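Local coordinates for conserved exported protein (Bacteroides fragilis, PDB 3CLW), which is of unknown biological role but probably hydrolyses O-glycosidic bonds in carbohydrates or glycoconjugates, at residues T66-I72 with N124-N130; H177-I181 with D224-L228; N398-F402 with V491-V495; M407-I412 with I429-D434. The contacts are given in a common frame with arbitrary orientation. Numbering follows the deposited sequence.

Contact 1 of 4, residues T66-I72 with N124-N130; sequences TNWRVNI and NFLFFTN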
loop_
_atom_site.group_PDB
_atom_site.type_symbol
_atom_site.label_atom_id
_atom_site.label_comp_id
_atom_site.label_asym_id
_atom_site.label_seq_id
_atom_site.Cartn_x
_atom_site.Cartn_y
_atom_site.Cartn_z
ATOM N N THR A 66 -4.544 8.808 -0.830
ATOM C CA THR A 66 -4.035 9.909 -0.057
ATOM C C THR A 66 -2.547 9.807 0.237
ATOM O O THR A 66 -2.014 10.606 1.010
ATOM C CB THR A 66 -4.864 10.087 1.252
ATOM O OG1 THR A 66 -5.103 8.811 1.828
ATOM C CG2 THR A 66 -6.203 10.745 0.948
ATOM N N ASN A 67 -1.894 8.810 -0.350
ATOM C CA ASN A 67 -0.439 8.741 -0.474
ATOM C C ASN A 67 -0.191 8.143 -1.860
ATOM O O ASN A 67 -1.114 7.537 -2.446
ATOM C CB ASN A 67 0.182 7.867 0.628
ATOM C CG ASN A 67 1.710 7.695 0.476
ATOM O OD1 ASN A 67 2.492 8.630 0.675
ATOM N ND2 ASN A 67 2.128 6.497 0.146
ATOM N N TRP A 68 1.010 8.341 -2.401
ATOM C CA TRP A 68 1.407 7.732 -3.699
ATOM C C TRP A 68 2.844 7.255 -3.569
ATOM O O TRP A 68 3.705 8.022 -3.117
ATOM C CB TRP A 68 1.288 8.744 -4.846
ATOM C CG TRP A 68 1.604 8.235 -6.274
ATOM C CD1 TRP A 68 2.555 8.736 -7.142
ATOM C CD2 TRP A 68 0.925 7.197 -6.986
ATOM N NE1 TRP A 68 2.507 8.078 -8.345
ATOM C CE2 TRP A 68 1.511 7.125 -8.283
ATOM C CE3 TRP A 68 -0.116 6.307 -6.656
ATOM C CZ2 TRP A 68 1.104 6.170 -9.243
ATOM C CZ3 TRP A 68 -0.533 5.361 -7.618
ATOM C CH2 TRP A 68 0.085 5.305 -8.898
ATOM N N ARG A 69 3.092 5.989 -3.904
ATOM C CA ARG A 69 4.441 5.454 -3.751
ATOM C C ARG A 69 5.211 5.536 -5.088
ATOM O O ARG A 69 4.800 4.941 -6.090
ATOM C CB ARG A 69 4.428 4.024 -3.211
ATOM C CG ARG A 69 3.792 3.847 -1.817
ATOM C CD ARG A 69 3.647 2.359 -1.430
ATOM N NE ARG A 69 4.927 1.645 -1.507
ATOM C CZ ARG A 69 5.750 1.426 -0.475
ATOM N NH1 ARG A 69 5.448 1.826 0.768
ATOM N NH2 ARG A 69 6.883 0.778 -0.693
ATOM N N VAL A 70 6.317 6.283 -5.078
ATOM C CA VAL A 70 7.153 6.496 -6.252
ATOM C C VAL A 70 8.438 5.628 -6.209
ATOM O O VAL A 70 9.230 5.706 -5.257
ATOM C CB VAL A 70 7.482 8.009 -6.398
ATOM C CG1 VAL A 70 8.464 8.276 -7.566
ATOM C CG2 VAL A 70 6.199 8.782 -6.573
ATOM N N ASN A 71 8.619 4.805 -7.237
ATOM C CA ASN A 71 9.806 3.970 -7.386
ATOM C C ASN A 71 10.973 4.781 -7.944
ATOM O O ASN A 71 11.046 5.062 -9.148
ATOM C CB ASN A 71 9.515 2.770 -8.324
ATOM C CG ASN A 71 10.678 1.756 -8.381
ATOM O OD1 ASN A 71 10.840 1.056 -9.366
ATOM N ND2 ASN A 71 11.481 1.696 -7.344
ATOM N N ILE A 72 11.888 5.146 -7.051
ATOM C CA ILE A 72 13.116 5.795 -7.437
ATOM C C ILE A 72 13.988 4.724 -8.092
ATOM O O ILE A 72 14.324 3.699 -7.476
ATOM C CB ILE A 72 13.799 6.456 -6.219
ATOM C CG1 ILE A 72 12.879 7.547 -5.618
ATOM C CG2 ILE A 72 15.144 7.023 -6.599
ATOM C CD1 ILE A 72 12.467 8.669 -6.586
ATOM N N ASN A 124 1.281 14.051 -1.156
ATOM C CA ASN A 124 1.837 13.252 -0.099
ATOM C C ASN A 124 2.500 12.066 -0.741
ATOM O O ASN A 124 1.824 11.144 -1.204
ATOM C CB ASN A 124 0.760 12.838 0.934
ATOM C CG ASN A 124 1.303 11.895 2.009
ATOM O OD1 ASN A 124 2.487 11.933 2.351
ATOM N ND2 ASN A 124 0.431 11.049 2.555
ATOM N N PHE A 125 3.827 12.094 -0.791
ATOM C CA PHE A 125 4.569 11.084 -1.518
ATOM C C PHE A 125 5.552 10.275 -0.649
ATOM O O PHE A 125 6.141 10.786 0.308
ATOM C CB PHE A 125 5.305 11.718 -2.708
ATOM C CG PHE A 125 4.400 12.407 -3.695
ATOM C CD1 PHE A 125 4.118 13.783 -3.566
ATOM C CD2 PHE A 125 3.838 11.698 -4.762
ATOM C CE1 PHE A 125 3.295 14.440 -4.474
ATOM C CE2 PHE A 125 2.980 12.359 -5.691
ATOM C CZ PHE A 125 2.703 13.726 -5.535
ATOM N N LEU A 126 5.704 9.000 -1.016
ATOM C CA LEU A 126 6.737 8.118 -0.461
ATOM C C LEU A 126 7.621 7.720 -1.622
ATOM O O LEU A 126 7.104 7.333 -2.696
ATOM C CB LEU A 126 6.130 6.886 0.227
ATOM C CG LEU A 126 7.059 5.830 0.873
ATOM C CD1 LEU A 126 6.352 5.057 2.008
ATOM C CD2 LEU A 126 7.638 4.854 -0.129
ATOM N N PHE A 127 8.935 7.852 -1.430
ATOM C CA PHE A 127 9.960 7.400 -2.390
ATOM C C PHE A 127 10.531 6.063 -1.944
ATOM O O PHE A 127 10.988 5.934 -0.791
ATOM C CB PHE A 127 11.101 8.417 -2.430
ATOM C CG PHE A 127 10.834 9.599 -3.311
ATOM C CD1 PHE A 127 11.869 10.448 -3.666
ATOM C CD2 PHE A 127 9.539 9.851 -3.811
ATOM C CE1 PHE A 127 11.614 11.533 -4.504
ATOM C CE2 PHE A 127 9.289 10.927 -4.672
ATOM C CZ PHE A 127 10.327 11.762 -5.021
ATOM N N PHE A 128 10.510 5.074 -2.829
ATOM C CA PHE A 128 11.013 3.741 -2.492
ATOM C C PHE A 128 11.967 3.220 -3.561
ATOM O O PHE A 128 11.815 3.552 -4.734
ATOM C CB PHE A 128 9.890 2.712 -2.164
ATOM C CG PHE A 128 9.151 2.170 -3.375
ATOM C CD1 PHE A 128 8.097 2.873 -3.948
ATOM C CD2 PHE A 128 9.513 0.949 -3.935
ATOM C CE1 PHE A 128 7.389 2.353 -5.077
ATOM C CE2 PHE A 128 8.851 0.453 -5.065
ATOM C CZ PHE A 128 7.771 1.160 -5.629
ATOM N N THR A 129 12.949 2.427 -3.118
ATOM C CA THR A 129 13.907 1.762 -3.976
ATOM C C THR A 129 13.856 0.244 -3.786
ATOM O O THR A 129 13.619 -0.278 -2.660
ATOM C CB THR A 129 15.365 2.206 -3.709
ATOM O OG1 THR A 129 15.589 2.313 -2.284
ATOM C CG2 THR A 129 15.666 3.513 -4.380
ATOM N N ASN A 130 14.080 -0.424 -4.924
ATOM C CA ASN A 130 14.224 -1.844 -5.069
ATOM C C ASN A 130 15.688 -2.258 -5.186
ATOM O O ASN A 130 16.033 -3.428 -5.031
ATOM C CB ASN A 130 13.495 -2.301 -6.317
ATOM C CG ASN A 130 12.033 -2.391 -6.099
ATOM O OD1 ASN A 130 11.575 -2.660 -4.971
ATOM N ND2 ASN A 130 11.266 -2.152 -7.157
HETATM O O HOH W 1 12.297 -1.214 -9.431
HETATM O O HOH W 2 14.422 0.967 -7.506
#
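The ring of Phe128 is sandwiched by the neighbouring strand, with the guanidinium of Arg69 over one face and Asn71 over the other. These are adjacent parallel strands of the TIM barrel, 68-71 and 125-128, joined through helix 108-119 as a beta-alpha-beta unit. The cation-pi contact is off-centre, with Arg69 CZ 4.9 Å from the Phe128 ring centroid, and the charge has other partners too: a salt bridge to Glu231 and a hydrogen bond to Gln355. On the opposite face Asn71 CA makes a CH-pi contact, 3.9 Å from the same centroid. Arg69, Asn71, Leu126 and Phe128 thus line the barrel interior. Trp68, Val70, Phe125 and Phe127 point outward and pack against helix 108-119, largely through Met114, while Ile72 CD1 lies 3.7 Å from the Phe127 ring centroid.

The backbone bonds run in the regular parallel zigzag: Leu126 N to Trp68 O (3.1 Å), Val70 N to Leu126 O (2.7 Å), Phe128 N to Val70 O (2.8 Å) and Ile72 N to Phe128 O (2.8 Å). At the start of the pair Asn124 ND2 holds Thr66 O at 2.9 Å. Beyond the last backbone bond, water takes over: one molecule donates to Asn71 OD1 and accepts from Asn130 ND2, 2.7 Å from each atom.

Contact 2 of 4, residues H177-I181 with D224-L228; sequences HVNYI and DTKIL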
loop_
_atom_site.group_PDB
_atom_site.type_symbol
_atom_site.label_atom_id
_atom_site.label_comp_id
_atom_site.label_asym_id
_atom_site.label_seq_id
_atom_site.Cartn_x
_atom_site.Cartn_y
_atom_site.Cartn_z
ATOM N N HIS A 177 5.494 17.099 -1.615
ATOM C CA HIS A 177 5.761 16.736 -0.191
ATOM C C HIS A 177 6.151 15.278 -0.133
ATOM O O HIS A 177 5.324 14.422 0.065
ATOM C CB HIS A 177 4.585 17.023 0.742
ATOM C CG HIS A 177 4.132 18.449 0.706
ATOM N ND1 HIS A 177 2.840 18.830 0.994
ATOM C CD2 HIS A 177 4.793 19.586 0.373
ATOM C CE1 HIS A 177 2.727 20.140 0.865
ATOM N NE2 HIS A 177 3.899 20.623 0.492
ATOM N N VAL A 178 7.418 15.013 -0.394
ATOM C CA VAL A 178 7.974 13.691 -0.236
ATOM C C VAL A 178 8.233 13.544 1.253
ATOM O O VAL A 178 9.217 14.073 1.783
ATOM C CB VAL A 178 9.287 13.567 -1.002
ATOM C CG1 VAL A 178 9.883 12.147 -0.817
ATOM C CG2 VAL A 178 9.057 13.954 -2.477
ATOM N N ASN A 179 7.324 12.847 1.929
ATOM C CA ASN A 179 7.369 12.769 3.380
ATOM C C ASN A 179 8.038 11.510 3.932
ATOM O O ASN A 179 8.331 11.438 5.130
ATOM C CB ASN A 179 5.956 12.914 3.939
ATOM C CG ASN A 179 5.313 14.233 3.543
ATOM O OD1 ASN A 179 5.976 15.282 3.528
ATOM N ND2 ASN A 179 4.028 14.188 3.201
ATOM N N TYR A 180 8.274 10.516 3.071
ATOM C CA TYR A 180 8.824 9.221 3.505
ATOM C C TYR A 180 9.809 8.671 2.485
ATOM O O TYR A 180 9.669 8.924 1.276
ATOM C CB TYR A 180 7.713 8.197 3.678
ATOM C CG TYR A 180 6.461 8.693 4.406
ATOM C CD1 TYR A 180 5.352 9.202 3.693
ATOM C CD2 TYR A 180 6.378 8.626 5.800
ATOM C CE1 TYR A 180 4.208 9.639 4.356
ATOM C CE2 TYR A 180 5.258 9.070 6.477
ATOM C CZ TYR A 180 4.168 9.567 5.754
ATOM O OH TYR A 180 3.056 9.975 6.456
ATOM N N ILE A 181 10.818 7.959 2.975
ATOM C CA ILE A 181 11.792 7.250 2.143
ATOM C C ILE A 181 11.888 5.838 2.635
ATOM O O ILE A 181 12.185 5.613 3.807
ATOM C CB ILE A 181 13.211 7.842 2.202
ATOM C CG1 ILE A 181 13.282 9.200 1.501
ATOM C CG2 ILE A 181 14.233 6.888 1.526
ATOM C CD1 ILE A 181 14.448 10.054 1.928
ATOM N N ASP A 224 11.951 17.729 5.784
ATOM C CA ASP A 224 10.876 17.175 6.593
ATOM C C ASP A 224 10.443 15.811 6.047
ATOM O O ASP A 224 9.328 15.670 5.511
ATOM C CB ASP A 224 9.696 18.178 6.625
ATOM C CG ASP A 224 8.633 17.810 7.662
ATOM O OD1 ASP A 224 8.904 16.931 8.521
ATOM O OD2 ASP A 224 7.513 18.378 7.605
ATOM N N THR A 225 11.336 14.824 6.162
ATOM C CA THR A 225 11.120 13.486 5.608
ATOM C C THR A 225 11.528 12.407 6.607
ATOM O O THR A 225 12.507 12.574 7.306
ATOM C CB THR A 225 11.950 13.275 4.281
ATOM O OG1 THR A 225 11.617 14.292 3.311
ATOM C CG2 THR A 225 11.662 11.921 3.685
ATOM N N LYS A 226 10.797 11.293 6.653
ATOM C CA LYS A 226 11.083 10.221 7.578
ATOM C C LYS A 226 11.324 8.869 6.918
ATOM O O LYS A 226 10.901 8.619 5.779
ATOM C CB LYS A 226 9.958 10.123 8.601
ATOM C CG LYS A 226 9.913 11.283 9.582
ATOM C CD LYS A 226 8.687 11.138 10.425
ATOM C CE LYS A 226 8.232 12.446 11.085
ATOM N NZ LYS A 226 9.262 13.135 11.941
ATOM N N ILE A 227 11.992 7.984 7.658
ATOM C CA ILE A 227 12.513 6.728 7.129
ATOM C C ILE A 227 11.592 5.580 7.505
ATOM O O ILE A 227 11.306 5.383 8.686
ATOM C CB ILE A 227 13.908 6.410 7.713
ATOM C CG1 ILE A 227 14.888 7.580 7.516
ATOM C CG2 ILE A 227 14.447 5.094 7.145
ATOM C CD1 ILE A 227 16.048 7.554 8.554
ATOM N N LEU A 228 11.163 4.814 6.499
ATOM C CA LEU A 228 10.245 3.697 6.696
ATOM C C LEU A 228 10.890 2.371 6.338
ATOM O O LEU A 228 11.414 2.209 5.231
ATOM C CB LEU A 228 8.950 3.884 5.865
ATOM C CG LEU A 228 7.932 2.729 6.000
ATOM C CD1 LEU A 228 7.398 2.575 7.439
ATOM C CD2 LEU A 228 6.773 2.811 4.996
#
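Three backbone hydrogen bonds stitch strand 178-181 to strand 226-228, another parallel pair of the TIM-barrel wall, one strand further round from contact 1. Lys226 N donates to Asn179 O at 2.9 Å, Ile181 N to Lys226 O at 2.9 Å, and Leu228 N to Ile181 O at 3.0 Å. A side chain carries the bonding further back, where Thr225 OG1 donates to Val178 O at 2.9 Å; that carbonyl also accepts from Arg172 on helix 157-173. Arg172 serves Asn179 OD1 as well, and Asn179 ND2 is taken by Asn124 OD1, just ahead of strand 125-128, so both ends of this amide are occupied.

Backbone groups turned the other way are met by the flanking strands. Asn179 and Tyr180 bond to Phe125 and Phe127, and Ile227 to Asn269 and Phe271. Side-chain packing between the segments is modest: Ile181 CD1 reaches Thr225 CG2 at 3.8 Å beneath helix 157-173, while Tyr180 turns to the barrel interior and meets Trp309 edge-to-face.

With three of the four hydrogen bonds made between main-chain groups, the register here rests mainly on the backbone, and the Thr225 hydroxyl fastens the entrance to the strand pair where the regular pattern has not yet begun.

Contact 3 of 4, residues N398-F402 with V491-V495; sequences NYSFF and VATIV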
loop_
_atom_site.group_PDB
_atom_site.type_symbol
_atom_site.label_atom_id
_atom_site.label_comp_id
_atom_site.label_asym_id
_atom_site.label_seq_id
_atom_site.Cartn_x
_atom_site.Cartn_y
_atom_site.Cartn_z
ATOM N N ASN A 398 -14.393 2.157 -0.971
ATOM C CA ASN A 398 -15.317 2.138 0.167
ATOM C C ASN A 398 -14.586 2.676 1.391
ATOM O O ASN A 398 -15.145 3.395 2.212
ATOM C CB ASN A 398 -15.798 0.697 0.467
ATOM C CG ASN A 398 -17.072 0.321 -0.302
ATOM O OD1 ASN A 398 -18.214 0.625 0.128
ATOM N ND2 ASN A 398 -16.890 -0.350 -1.426
ATOM N N TYR A 399 -13.318 2.302 1.500
ATOM C CA TYR A 399 -12.456 2.807 2.562
ATOM C C TYR A 399 -11.792 4.130 2.192
ATOM O O TYR A 399 -12.060 5.164 2.831
ATOM C CB TYR A 399 -11.392 1.773 2.897
ATOM C CG TYR A 399 -11.923 0.547 3.571
ATOM C CD1 TYR A 399 -12.153 0.525 4.954
ATOM C CD2 TYR A 399 -12.177 -0.623 2.837
ATOM C CE1 TYR A 399 -12.635 -0.637 5.596
ATOM C CE2 TYR A 399 -12.652 -1.780 3.472
ATOM C CZ TYR A 399 -12.878 -1.763 4.846
ATOM O OH TYR A 399 -13.345 -2.902 5.453
ATOM N N SER A 400 -10.942 4.087 1.149
ATOM C CA SER A 400 -10.062 5.199 0.824
ATOM C C SER A 400 -10.739 6.508 0.546
ATOM O O SER A 400 -10.216 7.552 0.936
ATOM C CB SER A 400 -9.057 4.837 -0.299
ATOM O OG SER A 400 -9.672 4.637 -1.571
ATOM N N PHE A 401 -11.897 6.480 -0.111
ATOM C CA PHE A 401 -12.592 7.736 -0.536
ATOM C C PHE A 401 -13.196 8.479 0.680
ATOM O O PHE A 401 -13.276 9.701 0.696
ATOM C CB PHE A 401 -13.680 7.410 -1.611
ATOM C CG PHE A 401 -14.374 8.619 -2.214
ATOM C CD1 PHE A 401 -13.929 9.175 -3.407
ATOM C CD2 PHE A 401 -15.512 9.164 -1.620
ATOM C CE1 PHE A 401 -14.611 10.288 -4.014
ATOM C CE2 PHE A 401 -16.192 10.289 -2.198
ATOM C CZ PHE A 401 -15.735 10.842 -3.393
ATOM N N PHE A 402 -13.583 7.706 1.705
ATOM C CA PHE A 402 -14.279 8.210 2.892
ATOM C C PHE A 402 -13.428 8.255 4.205
ATOM O O PHE A 402 -13.651 9.093 5.089
ATOM C CB PHE A 402 -15.527 7.359 3.094
ATOM C CG PHE A 402 -16.512 7.450 1.954
ATOM C CD1 PHE A 402 -17.334 8.570 1.824
ATOM C CD2 PHE A 402 -16.600 6.426 1.003
ATOM C CE1 PHE A 402 -18.252 8.666 0.780
ATOM C CE2 PHE A 402 -17.494 6.512 -0.044
ATOM C CZ PHE A 402 -18.326 7.644 -0.164
ATOM N N VAL A 491 -19.848 -4.635 -0.175
ATOM C CA VAL A 491 -19.258 -3.698 0.767
ATOM C C VAL A 491 -20.077 -2.414 0.787
ATOM O O VAL A 491 -20.369 -1.849 -0.258
ATOM C CB VAL A 491 -17.794 -3.369 0.418
ATOM C CG1 VAL A 491 -17.139 -2.658 1.587
ATOM C CG2 VAL A 491 -17.041 -4.629 0.080
ATOM N N ALA A 492 -20.478 -1.967 1.968
ATOM C CA ALA A 492 -21.236 -0.700 2.103
ATOM C C ALA A 492 -20.448 0.272 2.935
ATOM O O ALA A 492 -19.876 -0.110 3.951
ATOM C CB ALA A 492 -22.591 -0.932 2.760
ATOM N N THR A 493 -20.389 1.518 2.485
ATOM C CA THR A 493 -19.946 2.596 3.344
ATOM C C THR A 493 -21.147 3.441 3.737
ATOM O O THR A 493 -21.946 3.825 2.868
ATOM C CB THR A 493 -18.900 3.442 2.680
ATOM O OG1 THR A 493 -17.842 2.568 2.302
ATOM C CG2 THR A 493 -18.354 4.502 3.662
ATOM N N ILE A 494 -21.249 3.696 5.053
ATOM C CA ILE A 494 -22.302 4.499 5.643
ATOM C C ILE A 494 -21.697 5.731 6.297
ATOM O O ILE A 494 -20.881 5.627 7.234
ATOM C CB ILE A 494 -23.153 3.671 6.661
ATOM C CG1 ILE A 494 -23.762 2.415 5.993
ATOM C CG2 ILE A 494 -24.246 4.539 7.282
ATOM C CD1 ILE A 494 -23.051 1.107 6.330
ATOM N N VAL A 495 -22.093 6.901 5.798
ATOM C CA VAL A 495 -21.535 8.176 6.259
ATOM C C VAL A 495 -22.565 8.981 7.039
ATOM O O VAL A 495 -23.622 9.315 6.504
ATOM C CB VAL A 495 -21.027 9.054 5.074
ATOM C CG1 VAL A 495 -20.388 10.318 5.597
ATOM C CG2 VAL A 495 -20.052 8.281 4.201
#
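The polar part of this contact centres on one hydroxyl, at the place where the C-terminal end of helix 391-400 leans on strand 490-495 of the largely antiparallel beta domain beside the barrel, probably the side domain that accompanies the barrel in family 30 relatives. Thr493 OG1 sits 2.8 Å from Asn398 O and 2.9 Å from Asn398 OD1, so its single proton has two acceptors within reach, both from the same residue. The other end of the amide, Asn398 ND2, is held by Thr467 on the neighbouring strand.

Packing contacts flank this polar spot. Val491, Thr493 and Val495, every second residue, turn toward the helix, whereas Ala492 and Ile494 turn away. A Val491 methyl packs on the Asn398 amide in van der Waals contact, CG1 to CG 3.5 Å. Four residues on from Asn398, the Phe402 ring comes back against the strand and also meets the ring of Tyr465. It touches two residues of the strand, with Phe402 CD2 3.7 Å from Thr493 CG2 and Phe402 CD1 3.6 Å from Val495 CG2.

Contact 4 of 4, residues M407-I412 with I429-D434; sequences MKRIAI and ISSYTD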
loop_
_atom_site.group_PDB
_atom_site.type_symbol
_atom_site.label_atom_id
_atom_site.label_comp_id
_atom_site.label_asym_id
_atom_site.label_seq_id
_atom_site.Cartn_x
_atom_site.Cartn_y
_atom_site.Cartn_z
ATOM N N MET A 407 -8.256 10.953 10.487
ATOM C CA MET A 407 -9.407 10.350 11.135
ATOM C C MET A 407 -8.884 9.311 12.094
ATOM O O MET A 407 -7.819 8.742 11.882
ATOM C CB MET A 407 -10.346 9.678 10.128
ATOM C CG MET A 407 -11.288 10.636 9.367
ATOM S SD MET A 407 -12.556 9.711 8.477
ATOM C CE MET A 407 -13.510 11.071 7.878
ATOM N N LYS A 408 -9.641 9.030 13.139
ATOM C CA LYS A 408 -9.262 7.940 14.007
ATOM C C LYS A 408 -10.280 6.832 13.912
ATOM O O LYS A 408 -11.460 7.100 13.754
ATOM C CB LYS A 408 -9.066 8.471 15.423
ATOM C CG LYS A 408 -7.840 9.375 15.430
ATOM C CD LYS A 408 -7.557 10.002 16.751
ATOM C CE LYS A 408 -6.204 10.693 16.707
ATOM N NZ LYS A 408 -6.295 11.989 17.456
ATOM N N ARG A 409 -9.806 5.594 13.935
ATOM C CA ARG A 409 -10.675 4.460 14.113
ATOM C C ARG A 409 -11.287 4.507 15.527
ATOM O O ARG A 409 -10.608 4.827 16.497
ATOM C CB ARG A 409 -9.929 3.141 13.904
ATOM C CG ARG A 409 -10.862 1.977 13.822
ATOM C CD ARG A 409 -10.168 0.714 13.430
ATOM N NE ARG A 409 -9.382 0.149 14.524
ATOM C CZ ARG A 409 -9.827 -0.786 15.368
ATOM N NH1 ARG A 409 -11.073 -1.218 15.280
ATOM N NH2 ARG A 409 -9.035 -1.280 16.313
ATOM N N ILE A 410 -12.577 4.204 15.616
ATOM C CA ILE A 410 -13.305 4.235 16.889
ATOM C C ILE A 410 -14.025 2.912 17.017
ATOM O O ILE A 410 -14.075 2.137 16.052
ATOM C CB ILE A 410 -14.274 5.435 16.977
ATOM C CG1 ILE A 410 -15.295 5.419 15.813
ATOM C CG2 ILE A 410 -13.494 6.728 16.977
ATOM C CD1 ILE A 410 -16.211 6.610 15.783
ATOM N N ALA A 411 -14.540 2.628 18.211
ATOM C CA ALA A 411 -15.206 1.354 18.483
ATOM C C ALA A 411 -16.581 1.242 17.808
ATOM O O ALA A 411 -17.354 2.208 17.762
ATOM C CB ALA A 411 -15.351 1.148 20.009
ATOM N N ILE A 412 -16.879 0.056 17.302
ATOM C CA ILE A 412 -18.229 -0.285 16.845
ATOM C C ILE A 412 -18.441 -1.761 17.215
ATOM O O ILE A 412 -17.870 -2.649 16.614
ATOM C CB ILE A 412 -18.471 0.024 15.316
ATOM C CG1 ILE A 412 -19.850 -0.489 14.850
ATOM C CG2 ILE A 412 -17.365 -0.581 14.435
ATOM C CD1 ILE A 412 -20.354 0.066 13.511
ATOM N N ILE A 429 -17.153 -5.077 10.053
ATOM C CA ILE A 429 -17.560 -3.708 10.096
ATOM C C ILE A 429 -16.672 -2.941 11.061
ATOM O O ILE A 429 -16.273 -3.469 12.097
ATOM C CB ILE A 429 -19.087 -3.600 10.375
ATOM C CG1 ILE A 429 -19.531 -2.148 10.559
ATOM C CG2 ILE A 429 -19.436 -4.397 11.571
ATOM C CD1 ILE A 429 -21.034 -1.977 10.492
ATOM N N SER A 430 -16.345 -1.702 10.673
ATOM C CA SER A 430 -15.401 -0.839 11.395
ATOM C C SER A 430 -15.844 0.594 11.190
ATOM O O SER A 430 -16.545 0.882 10.226
ATOM C CB SER A 430 -13.955 -1.042 10.874
ATOM O OG SER A 430 -13.856 -0.824 9.458
ATOM N N SER A 431 -15.451 1.487 12.100
ATOM C CA SER A 431 -15.833 2.897 12.018
ATOM C C SER A 431 -14.675 3.846 12.266
ATOM O O SER A 431 -13.694 3.468 12.901
ATOM C CB SER A 431 -16.987 3.206 12.981
ATOM O OG SER A 431 -18.108 2.399 12.693
ATOM N N TYR A 432 -14.792 5.077 11.769
ATOM C CA TYR A 432 -13.676 6.037 11.760
ATOM C C TYR A 432 -14.315 7.368 11.843
ATOM O O TYR A 432 -15.413 7.513 11.365
ATOM C CB TYR A 432 -12.837 5.957 10.446
ATOM C CG TYR A 432 -12.424 4.555 10.158
ATOM C CD1 TYR A 432 -11.168 4.099 10.516
ATOM C CD2 TYR A 432 -13.311 3.662 9.580
ATOM C CE1 TYR A 432 -10.818 2.800 10.325
ATOM C CE2 TYR A 432 -12.965 2.349 9.362
ATOM C CZ TYR A 432 -11.719 1.924 9.746
ATOM O OH TYR A 432 -11.354 0.629 9.529
ATOM N N THR A 433 -13.636 8.344 12.427
ATOM C CA THR A 433 -14.201 9.696 12.516
ATOM C C THR A 433 -13.157 10.814 12.524
ATOM O O THR A 433 -12.032 10.626 12.967
ATOM C CB THR A 433 -15.143 9.879 13.747
ATOM O OG1 THR A 433 -15.793 11.157 13.669
ATOM C CG2 THR A 433 -14.385 9.803 15.059
ATOM N N ASP A 434 -13.554 11.980 12.044
ATOM C CA ASP A 434 -12.777 13.191 12.252
ATOM C C ASP A 434 -13.489 14.167 13.207
ATOM O O ASP A 434 -13.129 15.341 13.285
ATOM C CB ASP A 434 -12.505 13.885 10.906
ATOM C CG ASP A 434 -13.794 14.345 10.194
ATOM O OD1 ASP A 434 -14.918 13.947 10.588
ATOM O OD2 ASP A 434 -13.668 15.108 9.212
HETATM O O HOH W 3 -13.721 0.125 14.261
#
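Lys408 and Thr433 form the tightest polar pair, a hydrogen-bonded antiparallel bridge in which Lys408 N donates to Thr433 O at 2.9 Å and Thr433 N to Lys408 O at 2.8 Å. Strands 408-414 and 427-433 are an antiparallel pair in the largely antiparallel beta domain beside the barrel. Ile410 N still reaches Ser431 O at 3.0 Å, but the return bond is missing: Ile410 O and Ser431 N stand 4.2 Å apart, and a water fills the gap. It donates to Ile410 O (2.7 Å) and accepts from Ser431 N and Arg409 NH1 (3.1 Å each). The short segments cross at 131°, consistent with strands that splay apart here.

While Arg409 NH1 holds the water, its NE bonds Gln17 on strand 6-25, its strand's other neighbour. Within segment 429-434, Ser430 OG and Tyr432 OH are hydrogen-bonded at 2.9 Å, and Asp434 OD1 accepts from Lys436 N and Glu437 N in the turn that follows.

Packing falls on both faces. On one, Arg409 CG touches Tyr432 CE1 at 3.6 Å in a non-hydrogen-bonded pair. On the other, Ile410 CG2 meets Thr433 CG2 at 3.7 Å. Ile412 spans the widening end, its CD1 3.7 Å from Ile429 CD1, and at the opposite end Met407 CG lies 3.8 Å from Asp434 CB.

From the N terminus, strand 6-25 comes first and serves both halves of the molecule, pairing with strand 353-356 in the barrel and with strand 408-414 in the beta domain. Contact 1 then closes a loop containing helix 108-119, and contact 2, next in series, closes one containing helix 204-221. They share the barrel wall, since strands 125-128 and 178-182 are neighbours in it. Contact 3 closes a longer loop, bringing the end of helix 391-400 to the last strand. Contact 4 is nested inside it, and the two touch through Phe402 and Met407. Contacts 1 and 4 lie about 26 Å apart, centre to centre.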